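Side-chain contact in GH5 (Bacteroidetes bacterium AC2a, PDB 4YHE), which probably hydrolyses beta-glucosidic linkages in cellulose as a glycoside hydrolase family 5 endoglucanase built on a beta/alpha barrel: residues A[271-276]-A[311-316]. Residues are numbered along the deposited sequence; the frame is centred on the assembly and turned at random.
Sequences EAYVGM and LYYFRY
Tyr-313 reaches across from helix 304-323 with its hydroxyl leading, and OH comes to rest 3.7 Å from CE2 of Tyr-273 on helix 270-285. CB of Tyr-313 does not head for helix 270-285; the ring, with CG trans to the backbone N (chi1 174°), carries CZ and OH over to Tyr-273, the two side chains crossing at about a right angle. CE1 of Phe-314 borders the Tyr-313 ring in its own plane, and Trp-257 and Tyr-248 make edge-to-face contacts with it. Further out, CZ lies 4.3 Å from Tyr-273 CE2. The two rings stand nearly perpendicular, their planes at 85° and their centroids 6.0 Å apart. At the tip, OH is hydrogen-bonded to the carbonyl oxygen of Asp-244, just beyond barrel strand 236-242, and accepts a second hydrogen bond from a water 2.8 Å from Tyr-313 OH. The same water is bonded to the hydroxyl of Tyr-273, at 2.8 Å from Tyr-273 OH, and so bridges the two phenols; Tyr-273 OH also makes a weak hydrogen bond to OG of Ser-242, on strand 236-242. The methyl CE of Met-276 lies over one face of the Tyr-273 ring, 3.8 Å above it and nearer the periphery than the middle, while Ile-317 and Met-321 of helix 304-323 also touch this side chain. A second, purely apolar touch lies beside the tyrosine pair: CG2 of Val-274 meets CE2 of Tyr-316 at 3.8 Å. Helices 270-285 and 304-323 precede and follow barrel strand 291-296, so the contact joins consecutive helices of the outer layer of the TIM barrel. The direct contacts are van der Waals, and the polar link between the segments runs through water, which together with the Asp-244 carbonyl satisfies the buried hydroxyl of Tyr-313.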
loop_
_atom_site.group_PDB
_atom_site.type_symbol
_atom_site.label_atom_id
_atom_site.label_comp_id
_atom_site.label_asym_id
_atom_site.label_seq_id
_atom_site.Cartn_x
_atom_site.Cartn_y
_atom_site.Cartn_z
ATOM N N GLU A 271 -21.716 -4.517 -3.931
ATOM C CA GLU A 271 -21.701 -4.251 -5.366
ATOM C C GLU A 271 -20.710 -3.133 -5.719
ATOM O O GLU A 271 -19.957 -3.218 -6.693
ATOM C CB GLU A 271 -23.095 -3.838 -5.868
ATOM C CG GLU A 271 -24.097 -4.974 -5.918
ATOM C CD GLU A 271 -25.428 -4.556 -6.551
ATOM O OE1 GLU A 271 -25.782 -3.344 -6.492
ATOM O OE2 GLU A 271 -26.122 -5.452 -7.105
ATOM N N ALA A 272 -20.722 -2.079 -4.927
ATOM C CA ALA A 272 -19.777 -0.982 -5.159
ATOM C C ALA A 272 -18.320 -1.457 -5.097
ATOM O O ALA A 272 -17.521 -1.141 -5.957
ATOM C CB ALA A 272 -20.023 0.107 -4.162
ATOM N N TYR A 273 -17.990 -2.237 -4.078
ATOM C CA TYR A 273 -16.607 -2.644 -3.875
ATOM C C TYR A 273 -16.173 -3.575 -5.002
ATOM O O TYR A 273 -15.108 -3.410 -5.585
ATOM C CB TYR A 273 -16.406 -3.262 -2.477
ATOM C CG TYR A 273 -14.952 -3.247 -2.011
ATOM C CD1 TYR A 273 -14.015 -4.071 -2.588
ATOM C CD2 TYR A 273 -14.514 -2.356 -1.026
ATOM C CE1 TYR A 273 -12.681 -4.057 -2.180
ATOM C CE2 TYR A 273 -13.196 -2.327 -0.612
ATOM C CZ TYR A 273 -12.271 -3.184 -1.202
ATOM O OH TYR A 273 -10.935 -3.153 -0.814
ATOM N N VAL A 274 -17.028 -4.524 -5.360
ATOM C CA VAL A 274 -16.755 -5.389 -6.491
ATOM C C VAL A 274 -16.613 -4.646 -7.803
ATOM O O VAL A 274 -15.734 -4.982 -8.627
ATOM C CB VAL A 274 -17.800 -6.539 -6.581
ATOM C CG1 VAL A 274 -17.600 -7.325 -7.846
ATOM C CG2 VAL A 274 -17.682 -7.442 -5.348
ATOM N N GLY A 275 -17.415 -3.590 -7.983
ATOM C CA GLY A 275 -17.334 -2.788 -9.194
ATOM C C GLY A 275 -15.931 -2.204 -9.335
ATOM O O GLY A 275 -15.331 -2.219 -10.410
ATOM N N MET A 276 -15.403 -1.686 -8.224
ATOM C CA MET A 276 -14.097 -1.076 -8.221
ATOM C C MET A 276 -13.057 -2.112 -8.587
ATOM O O MET A 276 -12.169 -1.873 -9.397
ATOM C CB MET A 276 -13.813 -0.464 -6.857
ATOM C CG MET A 276 -12.428 0.138 -6.759
ATOM S SD MET A 276 -11.261 -1.084 -6.121
ATOM C CE MET A 276 -11.780 -1.002 -4.393
ATOM N N LEU A 311 -15.208 -8.404 10.104
ATOM C CA LEU A 311 -14.705 -9.694 9.646
ATOM C C LEU A 311 -15.378 -10.106 8.346
ATOM O O LEU A 311 -14.702 -10.583 7.450
ATOM C CB LEU A 311 -14.874 -10.784 10.718
ATOM C CG LEU A 311 -14.221 -10.551 12.066
ATOM C CD1 LEU A 311 -14.326 -11.791 12.968
ATOM C CD2 LEU A 311 -12.750 -10.215 11.895
ATOM N N TYR A 312 -16.693 -9.886 8.256
ATOM C CA TYR A 312 -17.464 -10.087 7.023
ATOM C C TYR A 312 -16.895 -9.258 5.891
ATOM O O TYR A 312 -16.668 -9.747 4.817
ATOM C CB TYR A 312 -18.957 -9.756 7.227
ATOM C CG TYR A 312 -19.746 -9.754 5.953
ATOM C CD1 TYR A 312 -20.020 -10.957 5.282
ATOM C CD2 TYR A 312 -20.230 -8.570 5.398
ATOM C CE1 TYR A 312 -20.719 -10.969 4.100
ATOM C CE2 TYR A 312 -20.964 -8.581 4.224
ATOM C CZ TYR A 312 -21.202 -9.791 3.577
ATOM O OH TYR A 312 -21.904 -9.851 2.418
ATOM N N TYR A 313 -16.643 -7.981 6.148
ATOM C CA TYR A 313 -15.996 -7.142 5.146
ATOM C C TYR A 313 -14.687 -7.733 4.625
ATOM O O TYR A 313 -14.500 -7.827 3.420
ATOM C CB TYR A 313 -15.825 -5.763 5.759
ATOM C CG TYR A 313 -15.054 -4.738 4.983
ATOM C CD1 TYR A 313 -15.673 -3.958 3.999
ATOM C CD2 TYR A 313 -13.742 -4.463 5.293
ATOM C CE1 TYR A 313 -14.984 -2.942 3.347
ATOM C CE2 TYR A 313 -13.045 -3.454 4.642
ATOM C CZ TYR A 313 -13.663 -2.703 3.668
ATOM O OH TYR A 313 -12.971 -1.705 3.042
ATOM N N PHE A 314 -13.804 -8.199 5.518
ATOM C CA PHE A 314 -12.570 -8.780 5.119
ATOM C C PHE A 314 -12.807 -10.070 4.303
ATOM O O PHE A 314 -12.220 -10.258 3.268
ATOM C CB PHE A 314 -11.681 -9.083 6.344
ATOM C CG PHE A 314 -11.138 -7.841 7.078
ATOM C CD1 PHE A 314 -10.897 -6.654 6.430
ATOM C CD2 PHE A 314 -10.860 -7.911 8.419
ATOM C CE1 PHE A 314 -10.396 -5.551 7.115
ATOM C CE2 PHE A 314 -10.334 -6.841 9.107
ATOM C CZ PHE A 314 -10.101 -5.653 8.452
ATOM N N ARG A 315 -13.657 -10.963 4.787
ATOM C CA ARG A 315 -13.878 -12.180 4.034
ATOM C C ARG A 315 -14.354 -11.877 2.634
ATOM O O ARG A 315 -13.822 -12.390 1.661
ATOM C CB ARG A 315 -14.891 -13.071 4.721
ATOM C CG ARG A 315 -14.421 -13.670 6.012
ATOM C CD ARG A 315 -15.310 -14.875 6.374
ATOM N NE ARG A 315 -16.722 -14.495 6.584
ATOM C CZ ARG A 315 -17.197 -13.896 7.673
ATOM N NH1 ARG A 315 -16.391 -13.597 8.689
ATOM N NH2 ARG A 315 -18.491 -13.603 7.752
ATOM N N TYR A 316 -15.347 -11.021 2.532
ATOM C CA TYR A 316 -15.951 -10.720 1.229
ATOM C C TYR A 316 -14.957 -10.049 0.267
ATOM O O TYR A 316 -14.755 -10.514 -0.856
ATOM C CB TYR A 316 -17.185 -9.851 1.420
ATOM C CG TYR A 316 -18.054 -9.754 0.192
ATOM C CD1 TYR A 316 -19.063 -10.699 -0.047
ATOM C CD2 TYR A 316 -17.873 -8.745 -0.750
ATOM C CE1 TYR A 316 -19.816 -10.657 -1.196
ATOM C CE2 TYR A 316 -18.657 -8.681 -1.904
ATOM C CZ TYR A 316 -19.643 -9.637 -2.107
ATOM O OH TYR A 316 -20.452 -9.594 -3.215
HETATM O O HOH W 1 -10.510 -2.175 1.757
#